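Local coordinates for protein stress response kinase A (Escherichia coli, PDB 1ZYL) that phosphorylates proteins, including itself, on serine and threonine with ATP and magnesium, and probably protects the cell from stress linked to reactive oxygen species, at residues A[21-26]-A[101-106]; A[36-41]-A[278-283]; A[71-76]-A[195-200]. All blocks are in the same frame, centred on the assembly; numbering follows the deposited sequence.

Contact 1. Residues A[21-26]-A[101-106]; sequences FEHGIR and FYFAVF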
loop_
_atom_site.group_PDB
_atom_site.type_symbol
_atom_site.label_atom_id
_atom_site.label_comp_id
_atom_site.label_asym_id
_atom_site.label_seq_id
_atom_site.Cartn_x
_atom_site.Cartn_y
_atom_site.Cartn_z
ATOM N N PHE A 21 25.839 -5.033 12.640
ATOM C CA PHE A 21 27.260 -5.201 12.868
ATOM C C PHE A 21 27.764 -6.235 11.878
ATOM O O PHE A 21 28.671 -5.964 11.101
ATOM C CB PHE A 21 27.529 -5.678 14.291
ATOM C CG PHE A 21 28.971 -5.594 14.688
ATOM C CD1 PHE A 21 29.530 -4.375 15.060
ATOM C CD2 PHE A 21 29.780 -6.725 14.660
ATOM C CE1 PHE A 21 30.877 -4.282 15.401
ATOM C CE2 PHE A 21 31.128 -6.643 14.998
ATOM C CZ PHE A 21 31.678 -5.419 15.370
ATOM N N GLU A 22 27.153 -7.416 11.912
ATOM C CA GLU A 22 27.508 -8.520 11.022
ATOM C C GLU A 22 27.704 -8.049 9.583
ATOM O O GLU A 22 28.342 -8.731 8.783
ATOM C CB GLU A 22 26.413 -9.587 11.053
ATOM C CG GLU A 22 26.267 -10.308 12.375
ATOM C CD GLU A 22 27.259 -11.439 12.529
ATOM O OE1 GLU A 22 27.294 -12.064 13.611
ATOM O OE2 GLU A 22 27.999 -11.705 11.560
ATOM N N HIS A 23 27.141 -6.890 9.257
ATOM C CA HIS A 23 27.256 -6.340 7.910
ATOM C C HIS A 23 28.033 -5.029 7.909
ATOM O O HIS A 23 27.760 -4.129 7.110
ATOM C CB HIS A 23 25.866 -6.120 7.298
ATOM C CG HIS A 23 25.083 -7.382 7.099
ATOM N ND1 HIS A 23 24.468 -8.050 8.135
ATOM C CD2 HIS A 23 24.826 -8.104 5.982
ATOM C CE1 HIS A 23 23.865 -9.128 7.666
ATOM N NE2 HIS A 23 24.067 -9.184 6.361
ATOM N N GLY A 24 29.001 -4.931 8.816
ATOM C CA GLY A 24 29.835 -3.747 8.914
ATOM C C GLY A 24 29.113 -2.413 8.943
ATOM O O GLY A 24 29.752 -1.359 8.933
ATOM N N ILE A 25 27.788 -2.446 8.977
ATOM C CA ILE A 25 27.019 -1.215 9.015
ATOM C C ILE A 25 27.222 -0.532 10.364
ATOM O O ILE A 25 26.412 -0.687 11.276
ATOM C CB ILE A 25 25.526 -1.492 8.804
ATOM C CG1 ILE A 25 25.335 -2.280 7.507
ATOM C CG2 ILE A 25 24.754 -0.184 8.760
ATOM C CD1 ILE A 25 23.911 -2.688 7.235
ATOM N N ARG A 26 28.319 0.213 10.486
ATOM C CA ARG A 26 28.628 0.924 11.718
ATOM C C ARG A 26 27.467 1.857 12.013
ATOM O O ARG A 26 27.039 2.606 11.134
ATOM C CB ARG A 26 29.890 1.769 11.555
ATOM C CG ARG A 26 31.078 1.078 10.906
ATOM C CD ARG A 26 32.269 2.036 10.886
ATOM N NE ARG A 26 33.401 1.553 10.099
ATOM C CZ ARG A 26 34.527 2.239 9.928
ATOM N NH1 ARG A 26 35.515 1.740 9.196
ATOM N NH2 ARG A 26 34.665 3.430 10.494
ATOM N N PHE A 101 15.363 -12.982 10.066
ATOM C CA PHE A 101 14.736 -11.792 9.515
ATOM C C PHE A 101 15.545 -11.214 8.365
ATOM O O PHE A 101 16.773 -11.173 8.429
ATOM C CB PHE A 101 14.598 -10.714 10.596
ATOM C CG PHE A 101 13.703 -11.099 11.742
ATOM C CD1 PHE A 101 13.983 -12.221 12.522
ATOM C CD2 PHE A 101 12.587 -10.325 12.055
ATOM C CE1 PHE A 101 13.163 -12.567 13.597
ATOM C CE2 PHE A 101 11.759 -10.659 13.129
ATOM C CZ PHE A 101 12.049 -11.784 13.901
ATOM N N TYR A 102 14.849 -10.778 7.316
ATOM C CA TYR A 102 15.483 -10.147 6.163
ATOM C C TYR A 102 15.431 -8.666 6.485
ATOM O O TYR A 102 14.653 -8.253 7.337
ATOM C CB TYR A 102 14.669 -10.380 4.900
ATOM C CG TYR A 102 14.759 -11.759 4.316
ATOM C CD1 TYR A 102 15.881 -12.158 3.590
ATOM C CD2 TYR A 102 13.690 -12.644 4.418
ATOM C CE1 TYR A 102 15.929 -13.404 2.965
ATOM C CE2 TYR A 102 13.726 -13.890 3.801
ATOM C CZ TYR A 102 14.844 -14.262 3.070
ATOM O OH TYR A 102 14.843 -15.461 2.397
ATOM N N PHE A 103 16.249 -7.862 5.819
ATOM C CA PHE A 103 16.214 -6.429 6.063
ATOM C C PHE A 103 17.030 -5.659 5.049
ATOM O O PHE A 103 17.875 -6.228 4.359
ATOM C CB PHE A 103 16.707 -6.097 7.471
ATOM C CG PHE A 103 18.148 -6.451 7.724
ATOM C CD1 PHE A 103 18.568 -7.775 7.744
ATOM C CD2 PHE A 103 19.079 -5.458 8.008
ATOM C CE1 PHE A 103 19.893 -8.102 8.052
ATOM C CE2 PHE A 103 20.406 -5.780 8.316
ATOM C CZ PHE A 103 20.810 -7.099 8.339
ATOM N N ALA A 104 16.759 -4.360 4.961
ATOM C CA ALA A 104 17.454 -3.475 4.043
ATOM C C ALA A 104 17.657 -2.139 4.742
ATOM O O ALA A 104 17.019 -1.859 5.753
ATOM C CB ALA A 104 16.638 -3.291 2.776
ATOM N N VAL A 105 18.549 -1.316 4.206
ATOM C CA VAL A 105 18.833 -0.016 4.795
ATOM C C VAL A 105 18.543 1.071 3.773
ATOM O O VAL A 105 19.006 0.995 2.639
ATOM C CB VAL A 105 20.313 0.080 5.244
ATOM C CG1 VAL A 105 20.537 1.356 6.015
ATOM C CG2 VAL A 105 20.679 -1.125 6.106
ATOM N N PHE A 106 17.773 2.080 4.162
ATOM C CA PHE A 106 17.448 3.152 3.233
ATOM C C PHE A 106 17.899 4.513 3.732
ATOM O O PHE A 106 17.841 4.799 4.929
ATOM C CB PHE A 106 15.940 3.225 2.969
ATOM C CG PHE A 106 15.345 1.958 2.440
ATOM C CD1 PHE A 106 15.130 0.874 3.276
ATOM C CD2 PHE A 106 14.985 1.855 1.101
ATOM C CE1 PHE A 106 14.562 -0.296 2.787
ATOM C CE2 PHE A 106 14.418 0.690 0.601
ATOM C CZ PHE A 106 14.205 -0.390 1.445
#
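The polar side of H23, where ND1 hydrogen-bonds to the backbone O of A19 one turn back in helix 13-22, fixes the ring that F103 then meets. That bond ties the imidazole back to the last turn of the preceding helix, while CE1, next to ND1 in the ring, lies 3.7 Å from CZ of F103. The two rings form a T-shaped (edge-to-face) pair with planes at 89° and centroids 5.3 Å apart, F103 supplying the edge. CG of F103 sits between the backbone N and the carbonyl carbon (chi1 64°), which carries the benzyl group off the strand to the histidine. F103 is also enclosed on its own sheet: its ring stacks with F56 and touches L96, V54 and H98, so H23 closes one part of a larger aromatic and aliphatic cluster.

Two residues further along each segment, the contact becomes purely apolar. I25, at the centre of an inverse gamma turn, reaches tip to tip toward V105, with CD1 3.8 Å from CG2 of V105. Its side chain is extended at chi2 (176°), which places the terminal methyl farthest from the backbone. F90 touches both I25 and V105 and completes this second apolar site.

Because F103 and V105 alternate with A104, both leave the same side of the strand, whereas the CB of A104 points away from 21-26 and packs on H71. The turn after helix 13-22 thus packs, in this protein, on the outer face of an antiparallel sheet whose other face carries helix 64-79, the sheet-and-helix core of a kinase-like N-terminal lobe.

Contact 2. Residues A[36-41]-A[278-283]; sequences SYENRV and LAWLMR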
loop_
_atom_site.group_PDB
_atom_site.type_symbol
_atom_site.label_atom_id
_atom_site.label_comp_id
_atom_site.label_asym_id
_atom_site.label_seq_id
_atom_site.Cartn_x
_atom_site.Cartn_y
_atom_site.Cartn_z
ATOM N N SER A 36 5.731 2.024 12.101
ATOM C CA SER A 36 5.195 1.469 10.867
ATOM C C SER A 36 4.584 0.150 11.313
ATOM O O SER A 36 5.239 -0.630 11.996
ATOM C CB SER A 36 6.298 1.198 9.851
ATOM O OG SER A 36 5.796 0.408 8.780
ATOM N N TYR A 37 3.338 -0.104 10.937
ATOM C CA TYR A 37 2.673 -1.333 11.348
ATOM C C TYR A 37 3.164 -2.596 10.648
ATOM O O TYR A 37 3.438 -3.602 11.303
ATOM C CB TYR A 37 1.158 -1.214 11.137
ATOM C CG TYR A 37 0.468 -0.227 12.042
ATOM C CD1 TYR A 37 0.574 -0.335 13.425
ATOM C CD2 TYR A 37 -0.297 0.815 11.515
ATOM C CE1 TYR A 37 -0.063 0.572 14.264
ATOM C CE2 TYR A 37 -0.937 1.729 12.342
ATOM C CZ TYR A 37 -0.815 1.605 13.716
ATOM O OH TYR A 37 -1.420 2.519 14.547
ATOM N N GLU A 38 3.266 -2.542 9.321
ATOM C CA GLU A 38 3.670 -3.705 8.532
ATOM C C GLU A 38 5.008 -4.311 8.898
ATOM O O GLU A 38 5.092 -5.499 9.228
ATOM C CB GLU A 38 3.683 -3.374 7.042
ATOM C CG GLU A 38 3.893 -4.607 6.176
ATOM C CD GLU A 38 2.831 -5.670 6.427
ATOM O OE1 GLU A 38 1.832 -5.712 5.675
ATOM O OE2 GLU A 38 2.986 -6.453 7.389
ATOM N N ASN A 39 6.057 -3.499 8.817
ATOM C CA ASN A 39 7.398 -3.964 9.132
ATOM C C ASN A 39 7.990 -3.118 10.255
ATOM O O ASN A 39 7.490 -2.041 10.555
ATOM C CB ASN A 39 8.285 -3.857 7.893
ATOM C CG ASN A 39 7.559 -4.233 6.613
ATOM O OD1 ASN A 39 7.222 -5.399 6.391
ATOM N ND2 ASN A 39 7.318 -3.235 5.757
ATOM N N ARG A 40 9.060 -3.617 10.867
ATOM C CA ARG A 40 9.747 -2.912 11.945
ATOM C C ARG A 40 10.853 -2.023 11.366
ATOM O O ARG A 40 11.820 -2.521 10.796
ATOM C CB ARG A 40 10.353 -3.928 12.923
ATOM C CG ARG A 40 9.479 -4.278 14.134
ATOM C CD ARG A 40 9.335 -3.051 15.020
ATOM N NE ARG A 40 8.914 -3.358 16.385
ATOM C CZ ARG A 40 8.789 -2.446 17.349
ATOM N NH1 ARG A 40 8.402 -2.811 18.562
ATOM N NH2 ARG A 40 9.044 -1.165 17.102
ATOM N N VAL A 41 10.699 -0.709 11.509
ATOM C CA VAL A 41 11.671 0.257 11.002
ATOM C C VAL A 41 12.322 1.059 12.117
ATOM O O VAL A 41 11.643 1.574 13.002
ATOM C CB VAL A 41 11.029 1.275 10.032
ATOM C CG1 VAL A 41 11.996 2.433 9.788
ATOM C CG2 VAL A 41 10.662 0.597 8.713
ATOM N N LEU A 278 -9.451 -5.826 6.161
ATOM C CA LEU A 278 -9.997 -6.491 7.326
ATOM C C LEU A 278 -9.215 -7.760 7.594
ATOM O O LEU A 278 -8.953 -8.093 8.744
ATOM C CB LEU A 278 -11.483 -6.806 7.125
ATOM C CG LEU A 278 -12.491 -5.887 7.826
ATOM C CD1 LEU A 278 -12.311 -4.455 7.382
ATOM C CD2 LEU A 278 -13.888 -6.358 7.516
ATOM N N ALA A 279 -8.836 -8.469 6.536
ATOM C CA ALA A 279 -8.064 -9.698 6.697
ATOM C C ALA A 279 -6.644 -9.327 7.128
ATOM O O ALA A 279 -6.021 -10.001 7.952
ATOM C CB ALA A 279 -8.036 -10.482 5.387
ATOM N N TRP A 280 -6.149 -8.236 6.559
ATOM C CA TRP A 280 -4.815 -7.745 6.858
ATOM C C TRP A 280 -4.671 -7.557 8.359
ATOM O O TRP A 280 -3.733 -8.066 8.952
ATOM C CB TRP A 280 -4.581 -6.421 6.130
ATOM C CG TRP A 280 -3.237 -5.840 6.334
ATOM C CD1 TRP A 280 -2.090 -6.186 5.693
ATOM C CD2 TRP A 280 -2.897 -4.782 7.229
ATOM N NE1 TRP A 280 -1.046 -5.401 6.126
ATOM C CE2 TRP A 280 -1.515 -4.529 7.072
ATOM C CE3 TRP A 280 -3.623 -4.018 8.149
ATOM C CZ2 TRP A 280 -0.843 -3.536 7.805
ATOM C CZ3 TRP A 280 -2.954 -3.029 8.878
ATOM C CH2 TRP A 280 -1.578 -2.799 8.698
ATOM N N LEU A 281 -5.599 -6.822 8.965
ATOM C CA LEU A 281 -5.576 -6.589 10.412
ATOM C C LEU A 281 -5.708 -7.905 11.143
ATOM O O LEU A 281 -4.906 -8.227 12.007
ATOM C CB LEU A 281 -6.725 -5.689 10.841
ATOM C CG LEU A 281 -6.617 -4.203 10.529
ATOM C CD1 LEU A 281 -7.980 -3.574 10.695
ATOM C CD2 LEU A 281 -5.595 -3.551 11.442
ATOM N N MET A 282 -6.734 -8.665 10.790
ATOM C CA MET A 282 -6.966 -9.956 11.412
ATOM C C MET A 282 -5.710 -10.831 11.398
ATOM O O MET A 282 -5.279 -11.298 12.443
ATOM C CB MET A 282 -8.124 -10.676 10.707
ATOM C CG MET A 282 -9.444 -9.899 10.741
ATOM S SD MET A 282 -10.871 -10.734 9.996
ATOM C CE MET A 282 -11.430 -11.641 11.379
ATOM N N ARG A 283 -5.110 -11.033 10.229
ATOM C CA ARG A 283 -3.925 -11.888 10.127
ATOM C C ARG A 283 -2.756 -11.498 11.013
ATOM O O ARG A 283 -1.979 -12.353 11.425
ATOM C CB ARG A 283 -3.438 -11.967 8.680
ATOM C CG ARG A 283 -4.278 -12.855 7.779
ATOM C CD ARG A 283 -3.990 -12.564 6.316
ATOM N NE ARG A 283 -4.966 -13.208 5.440
ATOM C CZ ARG A 283 -5.193 -12.860 4.176
ATOM N NH1 ARG A 283 -6.101 -13.511 3.466
ATOM N NH2 ARG A 283 -4.519 -11.858 3.627
#
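W280 brings the edge of its indole up to the 36-41 loop, the six-membered end lying beside Y37 and the pyrrole N-H meeting the carboxylate of E38. NE1 donates to OE1 of E38 over 2.9 Å in a nearly straight bond (164° at the hydrogen). The oxygen lies in the indole plane, but seen from E38 the donor stands above the carboxylate, whose plane is almost perpendicular to the ring. E38 gets there by a bent chain, with CG anti to the backbone N (chi1 -171°) and a turn at chi2 (57°). At the other end of the ring, CH2 of W280 rests 4.0 Å from CB of Y37.

The indole shares its acceptor: OE1 also forms salt bridges with R284 and R61, and OE2 one with R58. S36, inferred to be part of the ATP site, lies two residues before E38, whose side chain is about 6 Å from that of D217, a probable magnesium ligand. Helix 266-283 is thereby joined to the loop between strands 32-34 and 40-44, probably beside the nucleotide site. The carboxylate is probably held ionised, linking loop to helix end through W280 and R284 while R58 and R61 grip it from the N-terminal side.

Contact 3. Residues A[71-76]-A[195-200]; sequences HQFALQ and VLRLHG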
loop_
_atom_site.group_PDB
_atom_site.type_symbol
_atom_site.label_atom_id
_atom_site.label_comp_id
_atom_site.label_asym_id
_atom_site.label_seq_id
_atom_site.Cartn_x
_atom_site.Cartn_y
_atom_site.Cartn_z
ATOM N N HIS A 71 13.285 -4.059 -4.709
ATOM C CA HIS A 71 14.614 -3.466 -4.572
ATOM C C HIS A 71 15.125 -3.121 -5.965
ATOM O O HIS A 71 15.798 -2.116 -6.168
ATOM C CB HIS A 71 15.575 -4.453 -3.918
ATOM C CG HIS A 71 15.603 -4.382 -2.421
ATOM N ND1 HIS A 71 14.480 -4.563 -1.643
ATOM C CD2 HIS A 71 16.632 -4.199 -1.561
ATOM C CE1 HIS A 71 14.819 -4.496 -0.369
ATOM N NE2 HIS A 71 16.119 -4.276 -0.292
ATOM N N GLN A 72 14.808 -3.983 -6.922
ATOM C CA GLN A 72 15.204 -3.767 -8.295
ATOM C C GLN A 72 14.393 -2.556 -8.758
ATOM O O GLN A 72 14.952 -1.516 -9.118
ATOM C CB GLN A 72 14.874 -5.015 -9.133
ATOM C CG GLN A 72 15.480 -5.025 -10.530
ATOM C CD GLN A 72 16.935 -4.542 -10.547
ATOM O OE1 GLN A 72 17.749 -4.949 -9.709
ATOM N NE2 GLN A 72 17.264 -3.675 -11.507
ATOM N N PHE A 73 13.070 -2.685 -8.710
ATOM C CA PHE A 73 12.181 -1.611 -9.127
ATOM C C PHE A 73 12.640 -0.272 -8.546
ATOM O O PHE A 73 12.865 0.684 -9.284
ATOM C CB PHE A 73 10.749 -1.925 -8.687
ATOM C CG PHE A 73 9.708 -1.016 -9.284
ATOM C CD1 PHE A 73 8.452 -0.914 -8.701
ATOM C CD2 PHE A 73 9.971 -0.284 -10.436
ATOM C CE1 PHE A 73 7.477 -0.097 -9.255
ATOM C CE2 PHE A 73 8.998 0.537 -10.999
ATOM C CZ PHE A 73 7.748 0.631 -10.408
ATOM N N ALA A 74 12.793 -0.207 -7.229
ATOM C CA ALA A 74 13.229 1.025 -6.581
ATOM C C ALA A 74 14.534 1.532 -7.178
ATOM O O ALA A 74 14.663 2.710 -7.498
ATOM C CB ALA A 74 13.409 0.802 -5.090
ATOM N N LEU A 75 15.497 0.630 -7.332
ATOM C CA LEU A 75 16.799 0.991 -7.874
ATOM C C LEU A 75 16.681 1.506 -9.301
ATOM O O LEU A 75 17.288 2.517 -9.646
ATOM C CB LEU A 75 17.739 -0.212 -7.835
ATOM C CG LEU A 75 19.217 0.136 -7.649
ATOM C CD1 LEU A 75 19.507 0.284 -6.153
ATOM C CD2 LEU A 75 20.093 -0.955 -8.263
ATOM N N GLN A 76 15.905 0.812 -10.130
ATOM C CA GLN A 76 15.709 1.223 -11.519
ATOM C C GLN A 76 14.987 2.564 -11.568
ATOM O O GLN A 76 15.352 3.455 -12.337
ATOM C CB GLN A 76 14.898 0.169 -12.279
ATOM C CG GLN A 76 14.422 0.623 -13.655
ATOM C CD GLN A 76 13.899 -0.519 -14.516
ATOM O OE1 GLN A 76 13.345 -1.499 -14.009
ATOM N NE2 GLN A 76 14.059 -0.388 -15.826
ATOM N N VAL A 195 -1.385 -3.723 -17.298
ATOM C CA VAL A 195 -0.805 -4.017 -15.997
ATOM C C VAL A 195 0.646 -3.568 -15.976
ATOM O O VAL A 195 1.358 -3.698 -16.977
ATOM C CB VAL A 195 -0.878 -5.540 -15.667
ATOM C CG1 VAL A 195 -2.091 -6.159 -16.325
ATOM C CG2 VAL A 195 0.385 -6.248 -16.104
ATOM N N LEU A 196 1.083 -3.038 -14.839
ATOM C CA LEU A 196 2.459 -2.585 -14.696
ATOM C C LEU A 196 2.839 -2.551 -13.228
ATOM O O LEU A 196 1.985 -2.690 -12.359
ATOM C CB LEU A 196 2.628 -1.184 -15.284
ATOM C CG LEU A 196 1.741 -0.159 -14.579
ATOM C CD1 LEU A 196 2.258 1.266 -14.791
ATOM C CD2 LEU A 196 0.321 -0.334 -15.083
ATOM N N ARG A 197 4.126 -2.365 -12.963
ATOM C CA ARG A 197 4.633 -2.291 -11.604
ATOM C C ARG A 197 4.114 -0.995 -11.009
ATOM O O ARG A 197 4.385 0.074 -11.551
ATOM C CB ARG A 197 6.165 -2.288 -11.605
ATOM C CG ARG A 197 6.785 -3.666 -11.649
ATOM C CD ARG A 197 7.877 -3.772 -12.705
ATOM N NE ARG A 197 9.121 -3.080 -12.393
ATOM C CZ ARG A 197 10.004 -2.716 -13.318
ATOM N NH1 ARG A 197 11.122 -2.091 -12.989
ATOM N NH2 ARG A 197 9.755 -2.964 -14.590
ATOM N N LEU A 198 3.378 -1.098 -9.900
ATOM C CA LEU A 198 2.791 0.060 -9.225
ATOM C C LEU A 198 3.413 0.324 -7.875
ATOM O O LEU A 198 4.096 -0.531 -7.316
ATOM C CB LEU A 198 1.309 -0.170 -8.981
ATOM C CG LEU A 198 0.447 -0.494 -10.185
ATOM C CD1 LEU A 198 -0.888 -1.051 -9.715
ATOM C CD2 LEU A 198 0.289 0.768 -11.035
ATOM N N HIS A 199 3.164 1.519 -7.349
ATOM C CA HIS A 199 3.649 1.861 -6.024
ATOM C C HIS A 199 2.805 0.995 -5.098
ATOM O O HIS A 199 3.221 0.660 -3.998
ATOM C CB HIS A 199 3.399 3.330 -5.699
ATOM C CG HIS A 199 3.684 3.677 -4.273
ATOM N ND1 HIS A 199 4.956 3.929 -3.807
ATOM C CD2 HIS A 199 2.869 3.741 -3.194
ATOM C CE1 HIS A 199 4.911 4.132 -2.502
ATOM N NE2 HIS A 199 3.656 4.022 -2.106
ATOM N N GLY A 200 1.602 0.664 -5.562
ATOM C CA GLY A 200 0.701 -0.200 -4.819
ATOM C C GLY A 200 -0.056 0.351 -3.633
ATOM O O GLY A 200 -1.109 -0.175 -3.295
#
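Helix 64-79 of the N-terminal lobe here meets the strand that runs into the kinase catalytic loop, where H199 and G200 directly precede D201, the inferred proton acceptor. The meeting is built on F73 and R197. CB of R197 lies over one face of the phenyl ring, 3.8 Å from its centroid and displaced toward the rim, a CH-pi contact. At the rim of the ring the backbone O of L198 lies in its plane, 3.9 Å from CE1 of F73. The ring therefore packs against both side-chain and main-chain atoms of 195-200.

Beyond CB the arginine bends at chi2 and again at chi3 (72°), passing alongside F73 in the opposite sense. Its guanidinium comes up to CD2 obliquely, the planes 61° apart, which is far from a flat stack. The bends carry NH1 to Q76, one helical turn after F73, where it donates a hydrogen bond to OE1, though the modelled length of that bond is doubtful. Q76 extends its chain beyond CG to arrive there. The oxygen lies at the edge of the guanidinium, close to its plane, whereas the donor stands above the amide plane and the N-H leans away from a straight line (144°). T135 of helix 119-136 packs against both F73 and Q76.

NH2 of R197 bonds in turn to the backbone O of Q139, so the buried guanidinium is shared between two oxygens. The partners identified, an amide and a backbone carbonyl, are neutral, and they probably offset part of the cost of burying the cation.

How the contacts relate
From the N terminus the chain passes 21-26, 36-41 and 71-76 before any of the three contacts closes. Contact 1 closes first, at 101-106, and ties the N-terminal helix exit to the five-stranded sheet. Contact 3 follows at 195-200, joining helix 64-79 to the approach to the catalytic loop, and contact 2 comes last, at 278-283, linking the 36-41 loop to helix 266-283. Contact 1 crosses both others, whereas contact 3 falls wholly within the span of contact 2. Contacts 1 and 3 touch where strand 101-107 packs on helix 64-79; contacts 2 and 3 lie on opposite sides of the chain's centre, both joining N-terminal lobe to later elements.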